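Local coordinates for protein (polyandrocarpa lectin) (Polyandrocarpa misakiensis, PDB 1BYF) that binds galactose through a calcium ion as a homodimeric C-type lectin and has a role in the animal's defence against microorganisms, at residues 27-32 and 116-121; 84-89 and 105-110; 58-63 and 92-97. One frame throughout, in Å; residues are numbered along the deposited sequence.

Contact 1: 27-32 and 116-121; sequences ALVSSA and RVICEK
Ala27 and Glu120 form an antiparallel hydrogen-bonded pair: Ala27 N gives to Glu120 O, and Glu120 N returns a bond to Ala27 O at 2.7 Å. One residue on, Leu28 faces Cys119 as the non-hydrogen-bonded pair. Leu28 CG is anti to its backbone N (chi1 -160°), and Leu28 CD1 reaches Val117 CG1 at 3.8 Å, the two side chains crossing at about a right angle. Val29 has left the regular strand, yet its N still bonds Ile118 O at 2.8 Å; its side chain runs beside that of Ile118, pointing the same way, with Val29 CB 3.7 Å from Ile118 CG2.

From Ser30 on, the backbone turns around the Glu120 carboxylate. Ser30 N approaches OE1 of Glu120 from above the carboxylate plane at 2.8 Å, whereas Ala32 N meets the same OE1 on its syn side at 2.7 Å; both bonds are nearly straight. Ser31 OG donates to Glu120 OE2 at 2.9 Å, also syn, and has a further partner in Tyr3 OH. Three donors thus fix the rotation of a buried carboxylate and probably stabilise its negative charge.

As in the C-type lectin fold generally, C-terminal strand 115-122 pairs antiparallel with N-terminal strand 3-8; segment 27-32 joins its other edge. Helix 14-22 packs against Leu28 and Val117, its Cys21 disulfide-bonded to Cys119, and strand 53-55 meets Val29 and Ile118.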
loop_
_atom_site.group_PDB
_atom_site.type_symbol
_atom_site.label_atom_id
_atom_site.label_comp_id
_atom_site.label_asym_id
_atom_site.label_seq_id
_atom_site.Cartn_x
_atom_site.Cartn_y
_atom_site.Cartn_z
ATOM N N ALA A 27 -0.793 10.628 7.856
ATOM C CA ALA A 27 -0.740 10.289 9.268
ATOM C C ALA A 27 -0.480 8.795 9.447
ATOM O O ALA A 27 -0.866 7.998 8.586
ATOM C CB ALA A 27 -2.047 10.647 9.968
ATOM N N LEU A 28 0.152 8.430 10.559
ATOM C CA LEU A 28 0.392 7.004 10.824
ATOM C C LEU A 28 -0.966 6.317 10.751
ATOM O O LEU A 28 -1.931 6.843 11.318
ATOM C CB LEU A 28 1.083 6.843 12.167
ATOM C CG LEU A 28 1.839 5.558 12.477
ATOM C CD1 LEU A 28 2.836 5.211 11.382
ATOM C CD2 LEU A 28 2.566 5.724 13.820
ATOM N N VAL A 29 -1.080 5.220 10.017
ATOM C CA VAL A 29 -2.372 4.575 9.806
ATOM C C VAL A 29 -3.180 4.447 11.088
ATOM O O VAL A 29 -2.687 4.019 12.134
ATOM C CB VAL A 29 -2.210 3.222 9.098
ATOM C CG1 VAL A 29 -1.627 2.175 10.034
ATOM C CG2 VAL A 29 -3.535 2.753 8.502
ATOM N N SER A 30 -4.457 4.830 10.998
ATOM C CA SER A 30 -5.356 4.781 12.145
ATOM C C SER A 30 -6.792 4.535 11.719
ATOM O O SER A 30 -7.271 3.408 11.862
ATOM C CB SER A 30 -5.247 6.066 12.970
ATOM O OG SER A 30 -5.559 7.198 12.182
ATOM N N SER A 31 -7.497 5.541 11.210
ATOM C CA SER A 31 -8.887 5.316 10.810
ATOM C C SER A 31 -8.983 4.219 9.765
ATOM O O SER A 31 -9.964 3.469 9.781
ATOM C CB SER A 31 -9.562 6.593 10.319
ATOM O OG SER A 31 -9.232 6.856 8.973
ATOM N N ALA A 32 -7.981 4.067 8.894
ATOM C CA ALA A 32 -8.082 3.004 7.885
ATOM C C ALA A 32 -8.072 1.632 8.545
ATOM O O ALA A 32 -8.621 0.671 7.991
ATOM C CB ALA A 32 -7.016 3.143 6.806
ATOM N N ARG A 116 8.700 -1.004 10.279
ATOM C CA ARG A 116 8.258 -0.395 9.022
ATOM C C ARG A 116 7.114 0.566 9.305
ATOM O O ARG A 116 6.576 0.612 10.411
ATOM C CB ARG A 116 7.904 -1.478 8.007
ATOM C CG ARG A 116 9.124 -2.147 7.383
ATOM C CD ARG A 116 8.729 -3.357 6.551
ATOM N NE ARG A 116 9.803 -3.818 5.683
ATOM C CZ ARG A 116 10.931 -4.403 6.066
ATOM N NH1 ARG A 116 11.191 -4.646 7.350
ATOM N NH2 ARG A 116 11.828 -4.759 5.151
ATOM N N VAL A 117 6.756 1.355 8.304
ATOM C CA VAL A 117 5.751 2.393 8.468
ATOM C C VAL A 117 4.614 2.316 7.458
ATOM O O VAL A 117 4.805 2.017 6.282
ATOM C CB VAL A 117 6.440 3.772 8.338
ATOM C CG1 VAL A 117 5.454 4.909 8.607
ATOM C CG2 VAL A 117 7.626 3.875 9.302
ATOM N N ILE A 118 3.424 2.627 7.949
ATOM C CA ILE A 118 2.208 2.680 7.165
ATOM C C ILE A 118 1.528 4.025 7.437
ATOM O O ILE A 118 1.215 4.323 8.591
ATOM C CB ILE A 118 1.199 1.569 7.503
ATOM C CG1 ILE A 118 1.891 0.208 7.414
ATOM C CG2 ILE A 118 -0.001 1.632 6.563
ATOM C CD1 ILE A 118 1.020 -0.941 7.885
ATOM N N CYS A 119 1.340 4.803 6.379
ATOM C CA CYS A 119 0.679 6.089 6.505
ATOM C C CYS A 119 -0.651 6.073 5.745
ATOM O O CYS A 119 -0.826 5.297 4.803
ATOM C CB CYS A 119 1.513 7.232 5.934
ATOM S SG CYS A 119 3.234 7.253 6.452
ATOM N N GLU A 120 -1.548 6.954 6.182
ATOM C CA GLU A 120 -2.851 7.097 5.564
ATOM C C GLU A 120 -3.193 8.572 5.324
ATOM O O GLU A 120 -2.655 9.488 5.941
ATOM C CB GLU A 120 -3.969 6.488 6.416
ATOM C CG GLU A 120 -4.334 7.260 7.675
ATOM C CD GLU A 120 -5.584 6.784 8.378
ATOM O OE1 GLU A 120 -5.738 5.572 8.650
ATOM O OE2 GLU A 120 -6.461 7.632 8.698
ATOM N N LYS A 121 -4.152 8.763 4.428
ATOM C CA LYS A 121 -4.710 10.074 4.148
ATOM C C LYS A 121 -6.128 9.858 3.610
ATOM O O LYS A 121 -6.328 9.282 2.540
ATOM C CB LYS A 121 -3.883 10.948 3.219
ATOM C CG LYS A 121 -4.511 12.320 3.005
ATOM C CD LYS A 121 -3.701 13.136 2.008
ATOM C CE LYS A 121 -4.541 14.269 1.434
ATOM N NZ LYS A 121 -5.133 15.081 2.539
#

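Contact 2: 84-89 and 105-110; sequences PNEPSN and LLDDVG. With CA (calcium ion), chain C.
Glu86, Asn89, Asp107 and Asp108 meet through one calcium ion, the carbohydrate-binding calcium of this lectin. Glu86 OE1 and Asp107 OD1 each bind the metal at 2.2 Å, and Asn89 OD1 is a ligand from the loop. Asp108 binds twice, through OD1 and its backbone O; two further ligand atoms come from elsewhere. The carboxylates of Glu86 and Asp107 are turned 82° apart, and their OE1 and OD1 oxygens lie only 2.8 Å from each other, a closeness that the shared cation would offset.

Hydrogen bonds hold the ligands in place. The Asp108 carboxylate accepts from two successive loop amides, Ser88 N to OD1 at 3.0 Å and Asn89 N to OD2 at 2.9 Å, both on the syn side. Ser88 OG gives a 2.7 Å bond to Glu86 OE1 from above its carboxylate plane, while Asp107 OD2 is held by Gln98. Between Glu86 and Ser88 stands the cis proline Pro87, familiar in this site of C-type lectins, its CB against the Asp108 carboxylate.

Apolar contact is slight: Pro84 CD lies 4.4 Å from Leu105 CD1. Strand 96-100 pairs antiparallel with strand 105-109, its Trp100 touching Glu86 and Asp107, and strand 53-55 packs on Leu106 and Val109.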
loop_
_atom_site.group_PDB
_atom_site.type_symbol
_atom_site.label_atom_id
_atom_site.label_comp_id
_atom_site.label_asym_id
_atom_site.label_seq_id
_atom_site.Cartn_x
_atom_site.Cartn_y
_atom_site.Cartn_z
ATOM N N PRO A 84 -3.540 -12.736 19.543
ATOM C CA PRO A 84 -3.916 -13.560 20.675
ATOM C C PRO A 84 -3.041 -13.215 21.874
ATOM O O PRO A 84 -1.819 -13.085 21.779
ATOM C CB PRO A 84 -3.684 -14.984 20.204
ATOM C CG PRO A 84 -3.652 -14.911 18.715
ATOM C CD PRO A 84 -3.122 -13.543 18.373
ATOM N N ASN A 85 -3.683 -13.027 23.020
ATOM C CA ASN A 85 -3.008 -12.726 24.271
ATOM C C ASN A 85 -2.299 -11.381 24.312
ATOM O O ASN A 85 -1.341 -11.209 25.077
ATOM C CB ASN A 85 -2.007 -13.827 24.641
ATOM C CG ASN A 85 -2.655 -15.190 24.754
ATOM O OD1 ASN A 85 -2.121 -16.174 24.235
ATOM N ND2 ASN A 85 -3.801 -15.266 25.425
ATOM N N GLU A 86 -2.756 -10.412 23.532
ATOM C CA GLU A 86 -2.209 -9.052 23.562
ATOM C C GLU A 86 -3.432 -8.147 23.683
ATOM O O GLU A 86 -4.500 -8.570 23.239
ATOM C CB GLU A 86 -1.395 -8.718 22.319
ATOM C CG GLU A 86 -0.208 -9.618 22.054
ATOM C CD GLU A 86 0.897 -9.558 23.084
ATOM O OE1 GLU A 86 1.096 -8.518 23.751
ATOM O OE2 GLU A 86 1.625 -10.568 23.220
ATOM N N PRO A 87 -3.303 -6.971 24.253
ATOM C CA PRO A 87 -2.059 -6.457 24.787
ATOM C C PRO A 87 -1.635 -7.132 26.081
ATOM O O PRO A 87 -2.489 -7.557 26.864
ATOM C CB PRO A 87 -2.390 -4.984 25.047
ATOM C CG PRO A 87 -3.846 -5.002 25.386
ATOM C CD PRO A 87 -4.429 -6.016 24.437
ATOM N N SER A 88 -0.329 -7.200 26.345
ATOM C CA SER A 88 0.129 -7.884 27.551
ATOM C C SER A 88 1.357 -7.278 28.200
ATOM O O SER A 88 1.849 -7.865 29.174
ATOM C CB SER A 88 0.474 -9.331 27.145
ATOM O OG SER A 88 1.621 -9.260 26.307
ATOM N N ASN A 89 1.876 -6.172 27.679
ATOM C CA ASN A 89 3.069 -5.560 28.274
ATOM C C ASN A 89 2.675 -4.835 29.551
ATOM O O ASN A 89 1.501 -4.526 29.769
ATOM C CB ASN A 89 3.756 -4.631 27.276
ATOM C CG ASN A 89 4.494 -5.363 26.172
ATOM O OD1 ASN A 89 3.976 -6.295 25.557
ATOM N ND2 ASN A 89 5.733 -4.951 25.910
ATOM N N LEU A 105 -1.199 -9.263 13.350
ATOM C CA LEU A 105 -2.253 -8.636 14.128
ATOM C C LEU A 105 -1.611 -7.650 15.105
ATOM O O LEU A 105 -0.382 -7.655 15.250
ATOM C CB LEU A 105 -3.130 -9.650 14.849
ATOM C CG LEU A 105 -4.167 -10.428 14.040
ATOM C CD1 LEU A 105 -4.914 -11.420 14.929
ATOM C CD2 LEU A 105 -5.170 -9.503 13.364
ATOM N N LEU A 106 -2.404 -6.801 15.731
ATOM C CA LEU A 106 -1.875 -5.764 16.604
ATOM C C LEU A 106 -1.224 -6.287 17.877
ATOM O O LEU A 106 -1.539 -7.350 18.399
ATOM C CB LEU A 106 -2.970 -4.747 16.934
ATOM C CG LEU A 106 -3.654 -4.048 15.760
ATOM C CD1 LEU A 106 -4.554 -2.941 16.305
ATOM C CD2 LEU A 106 -2.649 -3.462 14.772
ATOM N N ASP A 107 -0.279 -5.491 18.362
ATOM C CA ASP A 107 0.471 -5.852 19.567
ATOM C C ASP A 107 1.040 -4.602 20.215
ATOM O O ASP A 107 1.399 -3.660 19.509
ATOM C CB ASP A 107 1.576 -6.840 19.181
ATOM C CG ASP A 107 2.579 -7.057 20.300
ATOM O OD1 ASP A 107 2.114 -7.340 21.430
ATOM O OD2 ASP A 107 3.792 -6.928 20.047
ATOM N N ASP A 108 1.109 -4.609 21.546
ATOM C CA ASP A 108 1.682 -3.491 22.282
ATOM C C ASP A 108 3.173 -3.745 22.516
ATOM O O ASP A 108 3.588 -4.840 22.876
ATOM C CB ASP A 108 0.986 -3.249 23.614
ATOM C CG ASP A 108 0.987 -4.435 24.559
ATOM O OD1 ASP A 108 1.005 -5.605 24.134
ATOM O OD2 ASP A 108 0.945 -4.180 25.780
ATOM N N VAL A 109 3.975 -2.718 22.282
ATOM C CA VAL A 109 5.415 -2.784 22.450
ATOM C C VAL A 109 5.926 -1.470 23.035
ATOM O O VAL A 109 5.169 -0.499 23.086
ATOM C CB VAL A 109 6.130 -2.988 21.095
ATOM C CG1 VAL A 109 5.883 -4.381 20.546
ATOM C CG2 VAL A 109 5.672 -1.942 20.086
ATOM N N GLY A 110 7.196 -1.440 23.416
ATOM C CA GLY A 110 7.814 -0.186 23.872
ATOM C C GLY A 110 7.892 0.689 22.610
ATOM O O GLY A 110 7.693 0.152 21.510
HETATM CA CA CA C . 2.737 -7.084 23.565
#

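Contact 3: 58-63 and 92-97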
loop_
_atom_site.group_PDB
_atom_site.type_symbol
_atom_site.label_atom_id
_atom_site.label_comp_id
_atom_site.label_asym_id
_atom_site.label_seq_id
_atom_site.Cartn_x
_atom_site.Cartn_y
_atom_site.Cartn_z
ATOM N N ASP A 58 -1.440 4.296 20.578
ATOM C CA ASP A 58 -0.530 4.255 21.726
ATOM C C ASP A 58 -1.278 4.571 23.017
ATOM O O ASP A 58 -2.464 4.910 22.965
ATOM C CB ASP A 58 0.611 5.245 21.491
ATOM C CG ASP A 58 0.130 6.680 21.381
ATOM O OD1 ASP A 58 -0.339 7.229 22.404
ATOM O OD2 ASP A 58 0.201 7.281 20.290
ATOM N N ASN A 59 -0.611 4.436 24.162
ATOM C CA ASN A 59 -1.249 4.718 25.448
ATOM C C ASN A 59 -0.702 5.994 26.083
ATOM O O ASN A 59 -0.846 6.190 27.297
ATOM C CB ASN A 59 -0.999 3.536 26.396
ATOM C CG ASN A 59 0.401 3.489 26.972
ATOM O OD1 ASN A 59 1.325 4.191 26.550
ATOM N ND2 ASN A 59 0.586 2.643 27.989
ATOM N N LEU A 60 -0.027 6.832 25.313
ATOM C CA LEU A 60 0.645 8.011 25.829
ATOM C C LEU A 60 -0.214 9.077 26.478
ATOM O O LEU A 60 0.298 9.792 27.360
ATOM C CB LEU A 60 1.522 8.634 24.722
ATOM C CG LEU A 60 2.504 7.644 24.069
ATOM C CD1 LEU A 60 3.259 8.300 22.917
ATOM C CD2 LEU A 60 3.498 7.110 25.098
ATOM N N GLN A 61 -1.466 9.238 26.072
ATOM C CA GLN A 61 -2.303 10.262 26.688
ATOM C C GLN A 61 -2.899 9.776 28.006
ATOM O O GLN A 61 -2.734 10.416 29.045
ATOM C CB GLN A 61 -3.442 10.699 25.764
ATOM C CG GLN A 61 -4.254 11.848 26.353
ATOM C CD GLN A 61 -5.409 12.253 25.461
ATOM O OE1 GLN A 61 -5.203 12.877 24.420
ATOM N NE2 GLN A 61 -6.618 11.888 25.873
ATOM N N ASP A 62 -3.588 8.641 27.958
ATOM C CA ASP A 62 -4.265 8.115 29.134
ATOM C C ASP A 62 -3.584 6.985 29.878
ATOM O O ASP A 62 -4.109 6.595 30.934
ATOM C CB ASP A 62 -5.691 7.711 28.717
ATOM C CG ASP A 62 -6.473 8.854 28.095
ATOM O OD1 ASP A 62 -6.081 10.030 28.268
ATOM O OD2 ASP A 62 -7.493 8.591 27.419
ATOM N N GLY A 63 -2.466 6.428 29.443
ATOM C CA GLY A 63 -1.737 5.370 30.100
ATOM C C GLY A 63 -2.370 3.995 30.172
ATOM O O GLY A 63 -3.486 3.749 29.717
ATOM N N SER A 92 2.574 -0.005 33.225
ATOM C CA SER A 92 3.303 1.187 33.648
ATOM C C SER A 92 4.135 1.772 32.516
ATOM O O SER A 92 4.588 2.913 32.607
ATOM C CB SER A 92 4.192 0.879 34.852
ATOM O OG SER A 92 5.232 -0.021 34.521
ATOM N N TRP A 93 4.355 1.003 31.456
ATOM C CA TRP A 93 5.158 1.475 30.339
ATOM C C TRP A 93 4.395 2.384 29.373
ATOM O O TRP A 93 3.179 2.321 29.248
ATOM C CB TRP A 93 5.626 0.304 29.470
ATOM C CG TRP A 93 6.549 -0.704 30.057
ATOM C CD1 TRP A 93 6.872 -0.897 31.371
ATOM C CD2 TRP A 93 7.251 -1.722 29.323
ATOM N NE1 TRP A 93 7.742 -1.949 31.497
ATOM C CE2 TRP A 93 7.992 -2.476 30.254
ATOM C CE3 TRP A 93 7.325 -2.064 27.967
ATOM C CZ2 TRP A 93 8.801 -3.544 29.875
ATOM C CZ3 TRP A 93 8.128 -3.123 27.591
ATOM C CH2 TRP A 93 8.855 -3.855 28.544
ATOM N N GLN A 94 5.184 3.151 28.627
ATOM C CA GLN A 94 4.618 3.941 27.529
ATOM C C GLN A 94 4.500 2.891 26.414
ATOM O O GLN A 94 5.529 2.305 26.068
ATOM C CB GLN A 94 5.517 5.087 27.116
ATOM C CG GLN A 94 5.640 6.206 28.133
ATOM C CD GLN A 94 6.641 7.263 27.721
ATOM O OE1 GLN A 94 7.312 7.161 26.693
ATOM N NE2 GLN A 94 6.758 8.317 28.525
ATOM N N LEU A 95 3.300 2.581 25.959
ATOM C CA LEU A 95 3.136 1.534 24.960
ATOM C C LEU A 95 2.615 2.034 23.619
ATOM O O LEU A 95 1.672 2.824 23.540
ATOM C CB LEU A 95 2.216 0.442 25.515
ATOM C CG LEU A 95 2.745 -0.212 26.803
ATOM C CD1 LEU A 95 1.615 -0.914 27.533
ATOM C CD2 LEU A 95 3.886 -1.171 26.483
ATOM N N CYS A 96 3.263 1.525 22.580
ATOM C CA CYS A 96 2.934 1.849 21.196
ATOM C C CYS A 96 2.421 0.597 20.505
ATOM O O CYS A 96 2.688 -0.506 20.989
ATOM C CB CYS A 96 4.181 2.408 20.495
ATOM S SG CYS A 96 4.555 4.050 21.146
ATOM N N VAL A 97 1.657 0.761 19.431
ATOM C CA VAL A 97 1.062 -0.400 18.777
ATOM C C VAL A 97 1.648 -0.645 17.394
ATOM O O VAL A 97 1.893 0.259 16.599
ATOM C CB VAL A 97 -0.472 -0.272 18.691
ATOM C CG1 VAL A 97 -1.114 -1.527 18.104
ATOM C CG2 VAL A 97 -1.060 0.005 20.072
#
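Asn59 bridges the two segments with both its backbone and its side-chain amide. Its N donates to Leu95 O at 2.9 Å, nearly in line with the carbonyl. A chi1 of 76° puts Asn59 CG between its own backbone N and carbonyl carbon. The amide group itself is placed by two bonds: Asn59 ND2 gives an almost perfectly straight one of 2.9 Å to Trp93 O, which lies in the plane of the Asn59 amide, while OD1 of Asn59 takes Leu95 N at 2.6 Å, the donor standing above the carbonyl plane. ND2 also donates to Ala64 O, so this buried amide is satisfied at both its oxygen and its nitrogen.

Asp58 divides its carboxylate between its own loop and helix 14-22. Its OD1 accepts from Leu60 N at 3.0 Å, forming an Asx turn, and OD2 is bonded by Tyr14 OH. Gly63 N bonds Asn59 O at 2.7 Å, closing the turn from Asn59 to Gly63. Nearer the surface, Leu60 CD2 rests 3.5 Å from Gln94 CB, the side chains crossing at about a right angle.

Cys96, disulfide-bonded to Cys111, faces Asp58 as an antiparallel non-hydrogen-bonded pair. The arrangement is that of the long-loop region of the C-type lectin fold, where the loop after strand 57-58 is tied to the segment leading into strand 96-100, close to the calcium site.

Overall arrangement
The three contacts illustrate how bonding changes from the core of a C-type lectin domain to its binding edge. Contact 1 is buried and closes a loop of the chain within which contacts 2 and 3 are nested; it lies across the chain's centre from both, their centres about 18 Å from its own. A carboxylate accepts backbone amides across the segments in contacts 1 and 2, but only in the second does it also bind calcium; in contact 3 the polar bonds across come from the side-chain amide and backbone of Asn59. Contacts 2 and 3 are partly buried and touch directly: Cys96 N meets Val109 O where strands 96-100 and 105-109 adjoin, and Leu95 packs on Asn89 of the loop.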